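Local coordinates for protein L-lysine 6-oxidase (Marinomonas mediterranea, PDB 3WEU) that oxidises the side-chain amine of free L-lysine with molecular oxygen, using a cysteine tryptophylquinone cofactor, and releases hydrogen peroxide that kills bacteria, at residues K336-L349 / A404-E418. Numbering follows the deposited sequence. Where two conformers were deposited one is given.
Sequences KANRMKYYNYFRQL and ALDATQLFLLGQWAE
Lys336 and Glu418 form a salt bridge, NZ to OE1 3.2 Å, between the first turn of helix 336-344 and the C-terminal end of helix 407-418, which run nearly antiparallel. A water also joins Lys336 NZ to Glu418 O. Arg339 NH1 lies 2.7 Å from Trp416 O, but this hydrogen bond is doubtful in the conformer given: it is bent (130° at the hydrogen) and tilted from the guanidinium plane. The Arg339 chain lies over the indole, with CG 4.0 Å from the centroid of the Trp416 six-membered ring. On Tyr342, the indole edge meets the ring face in a T-shaped stack. Trp416 NE1 bonds to Tyr328 O and Tyr342 OH to Phe321 O.

A trans chi1 (171°) carries the Tyr343 ring across to the other helix, a knob among Leu410, Leu413, Gly414 and Ala417. Its face lies on Gly414, Tyr343 CE1 to Gly414 CA 3.4 Å. Tyr343 OH accepts from Gln348 NE2 at 2.9 Å and shares a water with Leu410 O. In the loop after helix 336-344, Phe346 receives Leu413 CD2 over its ring, 3.6 Å from the centroid. Leu349 CD1 packs on Leu410 CD2 at 3.7 Å. Another water bridges Arg347 O and Leu405 N. Asp406 and Gln409 form a capping box that starts helix 407-418.

Helix 295-308 lies against Tyr342 and Trp416. The small Gly414 and Ala417 let the helices approach closely, while outside bonds at the polar ends of Tyr342 and Trp416 would fix their T-shaped pair.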
# COMPACT_ATOMS: atom_id res chain seq x y z
N LYS A 336 -26.76 -5.51 55.06
CA LYS A 336 -26.85 -6.51 54.01
C LYS A 336 -27.45 -5.99 52.68
O LYS A 336 -26.94 -6.33 51.62
CB LYS A 336 -27.61 -7.73 54.47
CG LYS A 336 -27.70 -8.86 53.47
CD LYS A 336 -28.24 -10.19 54.03
CE LYS A 336 -28.46 -11.17 52.90
NZ LYS A 336 -29.12 -12.41 53.39
N ALA A 337 -28.52 -5.23 52.73
CA ALA A 337 -29.12 -4.74 51.49
C ALA A 337 -28.08 -3.92 50.70
O ALA A 337 -28.02 -4.08 49.49
CB ALA A 337 -30.38 -3.91 51.74
N ASN A 338 -27.24 -3.14 51.40
CA ASN A 338 -26.13 -2.45 50.77
C ASN A 338 -25.10 -3.36 50.12
O ASN A 338 -24.70 -3.15 48.95
CB ASN A 338 -25.40 -1.58 51.77
CG ASN A 338 -26.17 -0.37 52.19
OD1 ASN A 338 -26.99 0.14 51.46
ND2 ASN A 338 -25.86 0.15 53.35
N ARG A 339 -24.66 -4.40 50.84
CA ARG A 339 -23.66 -5.31 50.28
C ARG A 339 -24.22 -6.07 49.08
O ARG A 339 -23.51 -6.29 48.08
CB ARG A 339 -23.12 -6.28 51.32
CG ARG A 339 -22.33 -5.61 52.43
CD ARG A 339 -21.74 -6.65 53.37
NE ARG A 339 -22.69 -6.89 54.42
CZ ARG A 339 -23.45 -7.96 54.53
NH1 ARG A 339 -23.34 -8.93 53.68
NH2 ARG A 339 -24.30 -8.04 55.51
N MET A 340 -25.49 -6.47 49.18
CA MET A 340 -26.13 -7.22 48.12
C MET A 340 -26.32 -6.34 46.84
O MET A 340 -26.20 -6.84 45.71
CB MET A 340 -27.49 -7.70 48.56
CG MET A 340 -27.50 -8.81 49.55
SD MET A 340 -26.89 -10.35 48.87
CE MET A 340 -27.78 -10.47 47.41
N LYS A 341 -26.65 -5.08 47.04
CA LYS A 341 -26.79 -4.15 45.93
C LYS A 341 -25.43 -4.05 45.21
O LYS A 341 -25.40 -4.11 44.00
CB LYS A 341 -27.23 -2.81 46.35
CG LYS A 341 -27.74 -1.97 45.18
CD LYS A 341 -28.14 -0.60 45.70
CE LYS A 341 -29.44 -0.02 45.13
NZ LYS A 341 -29.68 -0.52 43.77
N TYR A 342 -24.33 -3.91 45.95
CA TYR A 342 -22.97 -3.80 45.42
C TYR A 342 -22.66 -5.06 44.59
O TYR A 342 -22.27 -5.01 43.44
CB TYR A 342 -21.99 -3.64 46.61
CG TYR A 342 -20.53 -3.49 46.32
CD1 TYR A 342 -19.79 -4.51 45.74
CD2 TYR A 342 -19.85 -2.31 46.67
CE1 TYR A 342 -18.41 -4.37 45.48
CE2 TYR A 342 -18.50 -2.16 46.38
CZ TYR A 342 -17.78 -3.19 45.81
OH TYR A 342 -16.44 -3.02 45.52
N TYR A 343 -22.92 -6.23 45.17
CA TYR A 343 -22.69 -7.48 44.52
C TYR A 343 -23.55 -7.71 43.27
O TYR A 343 -23.08 -8.22 42.26
CB TYR A 343 -23.01 -8.64 45.51
CG TYR A 343 -23.01 -9.99 44.86
CD1 TYR A 343 -21.84 -10.64 44.57
CD2 TYR A 343 -24.19 -10.64 44.54
CE1 TYR A 343 -21.84 -11.92 43.98
CE2 TYR A 343 -24.21 -11.90 43.96
CZ TYR A 343 -23.01 -12.55 43.67
OH TYR A 343 -23.00 -13.78 43.04
N ASN A 344 -24.80 -7.28 43.36
CA ASN A 344 -25.73 -7.52 42.25
C ASN A 344 -25.43 -6.63 41.05
O ASN A 344 -25.98 -6.85 39.99
CB ASN A 344 -27.16 -7.36 42.70
CG ASN A 344 -27.66 -8.55 43.48
OD1 ASN A 344 -27.31 -9.69 43.19
ND2 ASN A 344 -28.67 -8.30 44.29
N TYR A 345 -24.51 -5.66 41.20
CA TYR A 345 -24.02 -4.93 40.05
C TYR A 345 -22.89 -5.59 39.31
O TYR A 345 -22.47 -5.09 38.21
CB TYR A 345 -23.60 -3.53 40.49
CG TYR A 345 -24.72 -2.52 40.68
CD1 TYR A 345 -25.75 -2.36 39.72
CD2 TYR A 345 -24.74 -1.68 41.79
CE1 TYR A 345 -26.75 -1.35 39.88
CE2 TYR A 345 -25.74 -0.70 41.96
CZ TYR A 345 -26.69 -0.52 40.99
OH TYR A 345 -27.60 0.42 41.12
N PHE A 346 -22.37 -6.71 39.84
CA PHE A 346 -21.36 -7.51 39.13
C PHE A 346 -22.03 -8.45 38.18
O PHE A 346 -23.05 -9.04 38.49
CB PHE A 346 -20.42 -8.21 40.10
CG PHE A 346 -19.41 -7.26 40.72
CD1 PHE A 346 -19.80 -6.28 41.61
CD2 PHE A 346 -18.10 -7.37 40.38
CE1 PHE A 346 -18.88 -5.38 42.14
CE2 PHE A 346 -17.15 -6.49 40.87
CZ PHE A 346 -17.53 -5.48 41.75
N ARG A 347 -21.47 -8.54 36.96
CA ARG A 347 -21.94 -9.54 35.99
C ARG A 347 -21.64 -10.95 36.46
O ARG A 347 -20.50 -11.29 36.88
CB ARG A 347 -21.37 -9.34 34.60
CG ARG A 347 -21.61 -7.97 33.99
CD ARG A 347 -21.27 -7.96 32.48
NE ARG A 347 -21.46 -6.58 32.06
CZ ARG A 347 -20.58 -5.58 32.30
NH1 ARG A 347 -19.42 -5.77 32.83
NH2 ARG A 347 -20.89 -4.36 31.95
N GLN A 348 -22.70 -11.77 36.45
CA GLN A 348 -22.52 -13.20 36.60
C GLN A 348 -21.75 -13.71 35.39
O GLN A 348 -21.72 -13.03 34.33
CB GLN A 348 -23.90 -13.85 36.75
CG GLN A 348 -24.63 -13.43 38.03
CD GLN A 348 -24.02 -14.06 39.28
OE1 GLN A 348 -23.74 -15.24 39.31
NE2 GLN A 348 -23.73 -13.26 40.27
N LEU A 349 -21.14 -14.89 35.51
CA LEU A 349 -20.42 -15.51 34.40
C LEU A 349 -21.31 -16.17 33.39
O LEU A 349 -22.26 -16.82 33.80
CB LEU A 349 -19.38 -16.55 34.85
CG LEU A 349 -18.08 -15.97 35.42
CD1 LEU A 349 -18.35 -15.30 36.76
CD2 LEU A 349 -17.04 -17.07 35.60
N ALA A 404 -16.51 -10.11 33.38
CA ALA A 404 -16.92 -10.57 34.74
C ALA A 404 -15.63 -10.87 35.46
O ALA A 404 -14.55 -11.09 34.85
CB ALA A 404 -17.75 -11.86 34.66
N LEU A 405 -15.74 -10.92 36.79
CA LEU A 405 -14.74 -11.54 37.59
C LEU A 405 -14.61 -13.03 37.24
O LEU A 405 -15.46 -13.63 36.51
CB LEU A 405 -15.13 -11.41 39.05
CG LEU A 405 -15.23 -9.99 39.61
CD1 LEU A 405 -15.73 -9.98 41.04
CD2 LEU A 405 -13.93 -9.22 39.55
N ASP A 406 -13.58 -13.67 37.76
CA ASP A 406 -13.53 -15.11 37.64
C ASP A 406 -14.46 -15.74 38.67
O ASP A 406 -14.93 -15.08 39.56
CB ASP A 406 -12.08 -15.68 37.62
CG ASP A 406 -11.36 -15.67 38.93
OD1 ASP A 406 -11.97 -16.05 39.96
OD2 ASP A 406 -10.09 -15.38 38.94
N ALA A 407 -14.75 -17.02 38.50
CA ALA A 407 -15.81 -17.66 39.26
C ALA A 407 -15.49 -17.70 40.74
O ALA A 407 -16.39 -17.51 41.56
CB ALA A 407 -16.06 -19.07 38.73
N THR A 408 -14.22 -17.79 41.08
CA THR A 408 -13.81 -17.82 42.49
C THR A 408 -13.87 -16.44 43.14
O THR A 408 -14.43 -16.27 44.23
CB THR A 408 -12.48 -18.57 42.66
OG1 THR A 408 -12.67 -19.91 42.15
CG2 THR A 408 -12.01 -18.56 44.14
N GLN A 409 -13.37 -15.41 42.41
CA GLN A 409 -13.54 -14.08 42.92
C GLN A 409 -14.98 -13.79 43.17
O GLN A 409 -15.35 -13.18 44.16
CB GLN A 409 -12.97 -13.06 41.95
CG GLN A 409 -11.49 -13.15 41.74
CD GLN A 409 -11.02 -12.18 40.66
OE1 GLN A 409 -11.50 -12.24 39.50
NE2 GLN A 409 -10.15 -11.25 41.04
N LEU A 410 -15.82 -14.16 42.24
CA LEU A 410 -17.23 -13.76 42.36
C LEU A 410 -17.94 -14.55 43.46
O LEU A 410 -18.76 -14.00 44.23
CB LEU A 410 -17.91 -13.93 41.03
CG LEU A 410 -19.36 -13.52 40.97
CD1 LEU A 410 -19.51 -12.00 41.04
CD2 LEU A 410 -20.09 -14.05 39.75
N PHE A 411 -17.57 -15.82 43.62
CA PHE A 411 -18.10 -16.60 44.73
C PHE A 411 -17.79 -15.91 46.09
O PHE A 411 -18.64 -15.72 46.95
CB PHE A 411 -17.50 -18.00 44.75
CG PHE A 411 -17.79 -18.71 46.01
CD1 PHE A 411 -19.09 -19.05 46.30
CD2 PHE A 411 -16.81 -18.88 46.95
CE1 PHE A 411 -19.41 -19.66 47.50
CE2 PHE A 411 -17.12 -19.48 48.15
CZ PHE A 411 -18.43 -19.86 48.45
N LEU A 412 -16.55 -15.51 46.25
CA LEU A 412 -16.14 -14.85 47.45
C LEU A 412 -16.82 -13.52 47.66
O LEU A 412 -17.24 -13.18 48.78
CB LEU A 412 -14.62 -14.76 47.51
CG LEU A 412 -13.80 -16.04 47.55
CD1 LEU A 412 -12.32 -15.87 47.28
CD2 LEU A 412 -13.92 -16.68 48.92
N LEU A 413 -17.02 -12.77 46.59
CA LEU A 413 -17.78 -11.55 46.67
C LEU A 413 -19.23 -11.77 47.13
O LEU A 413 -19.74 -11.04 47.96
CB LEU A 413 -17.69 -10.72 45.33
CG LEU A 413 -18.18 -9.28 45.47
CD1 LEU A 413 -17.24 -8.42 46.32
CD2 LEU A 413 -18.32 -8.66 44.07
N GLY A 414 -19.84 -12.85 46.66
CA GLY A 414 -21.19 -13.23 47.05
C GLY A 414 -21.26 -13.66 48.52
O GLY A 414 -22.27 -13.41 49.17
N GLN A 415 -20.21 -14.30 49.04
CA GLN A 415 -20.16 -14.62 50.45
C GLN A 415 -20.10 -13.33 51.27
O GLN A 415 -20.80 -13.19 52.29
CB GLN A 415 -18.97 -15.52 50.75
CG GLN A 415 -19.03 -16.92 50.14
CD GLN A 415 -20.33 -17.62 50.44
OE1 GLN A 415 -21.32 -17.49 49.68
NE2 GLN A 415 -20.35 -18.37 51.53
N TRP A 416 -19.30 -12.39 50.86
CA TRP A 416 -19.30 -11.09 51.44
C TRP A 416 -20.66 -10.47 51.44
O TRP A 416 -21.12 -9.98 52.51
CB TRP A 416 -18.23 -10.17 50.79
CG TRP A 416 -18.31 -8.75 51.15
CD1 TRP A 416 -17.74 -8.12 52.25
CD2 TRP A 416 -18.90 -7.71 50.38
NE1 TRP A 416 -18.01 -6.79 52.22
CE2 TRP A 416 -18.74 -6.50 51.10
CE3 TRP A 416 -19.62 -7.69 49.20
CZ2 TRP A 416 -19.20 -5.30 50.62
CZ3 TRP A 416 -20.13 -6.47 48.74
CH2 TRP A 416 -19.90 -5.31 49.43
N ALA A 417 -21.33 -10.50 50.29
CA ALA A 417 -22.65 -9.89 50.19
C ALA A 417 -23.65 -10.55 51.20
O ALA A 417 -24.46 -9.85 51.87
CB ALA A 417 -23.17 -10.09 48.80
N GLU A 418 -23.58 -11.87 51.27
CA GLU A 418 -24.32 -12.64 52.31
C GLU A 418 -23.99 -12.36 53.76
O GLU A 418 -24.78 -12.74 54.60
CB GLU A 418 -24.24 -14.13 52.08
CG GLU A 418 -24.87 -14.53 50.76
CD GLU A 418 -26.40 -14.47 50.75
OE1 GLU A 418 -27.03 -14.20 51.77
OE2 GLU A 418 -26.94 -14.70 49.69
O HOH W 1 -27.30 -13.37 55.31
O HOH W 2 -21.27 -15.45 43.92
O HOH W 3 -18.32 -9.84 37.53